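Long-range contact in translation initiation factor eIF2 assembly protein (Schizosaccharomyces pombe, PDB 4ZGP), which acts as an ATP-dependent, ATP-grasp chaperone that binds the gamma subunit of eIF2 and lets it assemble with the alpha and beta subunits: residues L59-H63 against D154-A158. Residues are numbered along the deposited sequence; the frame is centred on the assembly and turned at random.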
ATOM      1  N   LEU A  59     -14.553 -10.901  -8.347  1.00 40.30           N
ATOM      2  CA  LEU A  59     -13.464 -10.846  -9.312  1.00 42.24           C
ATOM      3  C   LEU A  59     -14.008 -10.558 -10.705  1.00 45.92           C
ATOM      4  O   LEU A  59     -13.458  -9.745 -11.448  1.00 44.27           O
ATOM      5  CB  LEU A  59     -12.689 -12.164  -9.289  1.00 45.76           C
ATOM      6  CG  LEU A  59     -11.292 -12.257  -9.889  1.00 49.83           C
ATOM      7  CD1 LEU A  59     -10.452 -11.098  -9.420  1.00 46.49           C
ATOM      8  CD2 LEU A  59     -10.661 -13.574  -9.469  1.00 43.95           C
ATOM      9  N   LYS A  60     -15.116 -11.211 -11.033  1.00 44.69           N
ATOM     10  CA  LYS A  60     -15.756 -11.058 -12.335  1.00 45.14           C
ATOM     11  C   LYS A  60     -16.244  -9.619 -12.538  1.00 46.90           C
ATOM     12  O   LYS A  60     -16.010  -9.011 -13.582  1.00 45.29           O
ATOM     13  CB  LYS A  60     -16.910 -12.061 -12.456  1.00 52.74           C
ATOM     14  CG  LYS A  60     -17.373 -12.365 -13.879  1.00 61.84           C
ATOM     15  CD  LYS A  60     -18.467 -11.407 -14.336  1.00 62.91           C
ATOM     16  CE  LYS A  60     -19.283 -12.002 -15.480  1.00 67.30           C
ATOM     17  NZ  LYS A  60     -18.421 -12.429 -16.620  1.00 66.76           N
ATOM     18  N   TYR A  61     -16.908  -9.078 -11.523  1.00 45.23           N
ATOM     19  CA  TYR A  61     -17.391  -7.701 -11.541  1.00 41.56           C
ATOM     20  C   TYR A  61     -16.265  -6.673 -11.696  1.00 47.65           C
ATOM     21  O   TYR A  61     -16.439  -5.658 -12.373  1.00 46.83           O
ATOM     22  CB  TYR A  61     -18.188  -7.440 -10.259  1.00 41.76           C
ATOM     23  CG  TYR A  61     -18.608  -6.014  -9.997  1.00 45.54           C
ATOM     24  CD1 TYR A  61     -19.824  -5.531 -10.456  1.00 45.80           C
ATOM     25  CD2 TYR A  61     -17.809  -5.165  -9.246  1.00 40.95           C
ATOM     26  CE1 TYR A  61     -20.217  -4.234 -10.195  1.00 45.34           C
ATOM     27  CE2 TYR A  61     -18.189  -3.876  -8.985  1.00 40.70           C
ATOM     28  CZ  TYR A  61     -19.397  -3.413  -9.454  1.00 45.96           C
ATOM     29  OH  TYR A  61     -19.774  -2.121  -9.181  1.00 43.36           O
ATOM     30  N   LEU A  62     -15.109  -6.931 -11.082  1.00 38.68           N
ATOM     31  CA  LEU A  62     -14.025  -5.946 -11.090  1.00 41.56           C
ATOM     32  C   LEU A  62     -13.363  -5.754 -12.457  1.00 45.94           C
ATOM     33  O   LEU A  62     -12.709  -4.738 -12.690  1.00 44.36           O
ATOM     34  CB  LEU A  62     -12.952  -6.324 -10.071  1.00 37.55           C
ATOM     35  CG  LEU A  62     -13.342  -6.175  -8.602  1.00 37.84           C
ATOM     36  CD1 LEU A  62     -12.168  -6.572  -7.713  1.00 34.06           C
ATOM     37  CD2 LEU A  62     -13.801  -4.750  -8.297  1.00 35.65           C
ATOM     38  N   HIS A  63     -13.528  -6.721 -13.353  1.00 41.99           N
ATOM     39  CA  HIS A  63     -12.954  -6.621 -14.700  1.00 49.24           C
ATOM     40  C   HIS A  63     -13.799  -5.813 -15.713  1.00 47.97           C
ATOM     41  O   HIS A  63     -13.418  -5.686 -16.872  1.00 54.30           O
ATOM     42  CB  HIS A  63     -12.702  -8.023 -15.264  1.00 48.96           C
ATOM     43  CG  HIS A  63     -11.423  -8.648 -14.791  1.00 51.40           C
ATOM     44  ND1 HIS A  63     -11.389  -9.651 -13.846  1.00 53.41           N
ATOM     45  CD2 HIS A  63     -10.135  -8.416 -15.139  1.00 47.17           C
ATOM     46  CE1 HIS A  63     -10.134 -10.010 -13.631  1.00 51.99           C
ATOM     47  NE2 HIS A  63      -9.354  -9.275 -14.403  1.00 51.45           N
ATOM     48  N   ASP A 154      -3.119  -4.478 -10.641  1.00 30.92           N
ATOM     49  CA  ASP A 154      -2.992  -5.664  -9.796  1.00 27.86           C
ATOM     50  C   ASP A 154      -3.611  -6.882 -10.474  1.00 32.54           C
ATOM     51  O   ASP A 154      -3.059  -7.986 -10.434  1.00 30.52           O
ATOM     52  CB  ASP A 154      -3.697  -5.468  -8.446  1.00 27.91           C
ATOM     53  CG  ASP A 154      -2.902  -4.614  -7.457  1.00 27.66           C
ATOM     54  OD1 ASP A 154      -1.927  -3.933  -7.842  1.00 27.67           O
ATOM     55  OD2 ASP A 154      -3.300  -4.606  -6.273  1.00 27.11           O
ATOM     56  N   LEU A 155      -4.791  -6.667 -11.055  1.00 28.58           N
ATOM     57  CA  LEU A 155      -5.589  -7.748 -11.630  1.00 34.58           C
ATOM     58  C   LEU A 155      -5.017  -8.316 -12.932  1.00 36.19           C
ATOM     59  O   LEU A 155      -5.187  -9.503 -13.221  1.00 40.53           O
ATOM     60  CB  LEU A 155      -7.027  -7.256 -11.876  1.00 33.35           C
ATOM     61  CG  LEU A 155      -7.905  -7.238 -10.622  1.00 38.71           C
ATOM     62  CD1 LEU A 155      -9.319  -6.815 -10.952  1.00 43.13           C
ATOM     63  CD2 LEU A 155      -7.906  -8.604  -9.932  1.00 38.34           C
ATOM     64  N   ASN A 156      -4.334  -7.484 -13.709  1.00 35.39           N
ATOM     65  CA  ASN A 156      -3.928  -7.886 -15.056  1.00 38.33           C
ATOM     66  C   ASN A 156      -2.420  -7.893 -15.339  1.00 42.15           C
ATOM     67  O   ASN A 156      -1.975  -8.525 -16.295  1.00 42.28           O
ATOM     68  CB  ASN A 156      -4.610  -6.974 -16.082  1.00 41.01           C
ATOM     69  CG  ASN A 156      -6.122  -6.972 -15.950  1.00 43.86           C
ATOM     70  OD1 ASN A 156      -6.750  -8.026 -15.865  1.00 46.23           O
ATOM     71  ND2 ASN A 156      -6.716  -5.779 -15.919  1.00 45.30           N
ATOM     72  N   HIS A 157      -1.633  -7.184 -14.536  1.00 36.23           N
ATOM     73  CA  HIS A 157      -0.232  -6.971 -14.879  1.00 36.61           C
ATOM     74  C   HIS A 157       0.740  -7.082 -13.713  1.00 36.74           C
ATOM     75  O   HIS A 157       1.869  -6.609 -13.821  1.00 35.03           O
ATOM     76  CB  HIS A 157      -0.049  -5.587 -15.511  1.00 37.00           C
ATOM     77  CG  HIS A 157      -0.832  -5.386 -16.769  1.00 41.75           C
ATOM     78  ND1 HIS A 157      -0.607  -6.127 -17.912  1.00 45.58           N
ATOM     79  CD2 HIS A 157      -1.838  -4.530 -17.065  1.00 41.17           C
ATOM     80  CE1 HIS A 157      -1.446  -5.736 -18.856  1.00 46.27           C
ATOM     81  NE2 HIS A 157      -2.200  -4.765 -18.369  1.00 46.03           N
ATOM     82  N   ALA A 158       0.318  -7.713 -12.619  1.00 33.92           N
ATOM     83  CA  ALA A 158       1.085  -7.667 -11.377  1.00 34.51           C
ATOM     84  C   ALA A 158       2.502  -8.215 -11.508  1.00 35.66           C
ATOM     85  O   ALA A 158       3.409  -7.757 -10.818  1.00 32.66           O
ATOM     86  CB  ALA A 158       0.351  -8.417 -10.283  1.00 31.79           C
TER
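Leu155 of helix 149-157 packs against Leu59 and Leu62 of helix 56-62 and His63 just beyond it, a mainly apolar helix-to-helix contact on the periphery of the ATP-grasp fold, with a weak polar link beside it. The two branches of Leu155 divide the work. Leu155 CD1 meets Leu62 CB at 3.8 Å. Leu155 CD2 touches Leu59 CD1 at 3.6 Å, the two leucine side chains running past each other in opposite directions. Leu59 reaches this far because its CG lies anti to the backbone N (chi1 -163°). Leu155 CD1 also sits over one face of the His63 imidazole, displaced from the ring centre. His63 ND1 donates to Leu59 O at 3.2 Å, from above the carbonyl plane, and that oxygen is itself tilted from the ring plane. Asn156 OD1 lies near the ring plane at the edge, where His63 NE2 donates to it weakly at 3.2 Å, with an N-H...O angle of 129°. The His63 ring and the Asn156 amide are turned 42° apart. The buried Leu62 also touches Leu145 of helix 138-146. Asp154 is hydrogen-bonded to Ser119 and to the backbone N of Trp118, which ties this helix to the loop carrying that ATP-binding residue. Two oxygen acceptors would favour a protonated His63, but the weak, bent bond to Asn156 makes this tentative and suggests that leucine packing contributes more to joining the helices.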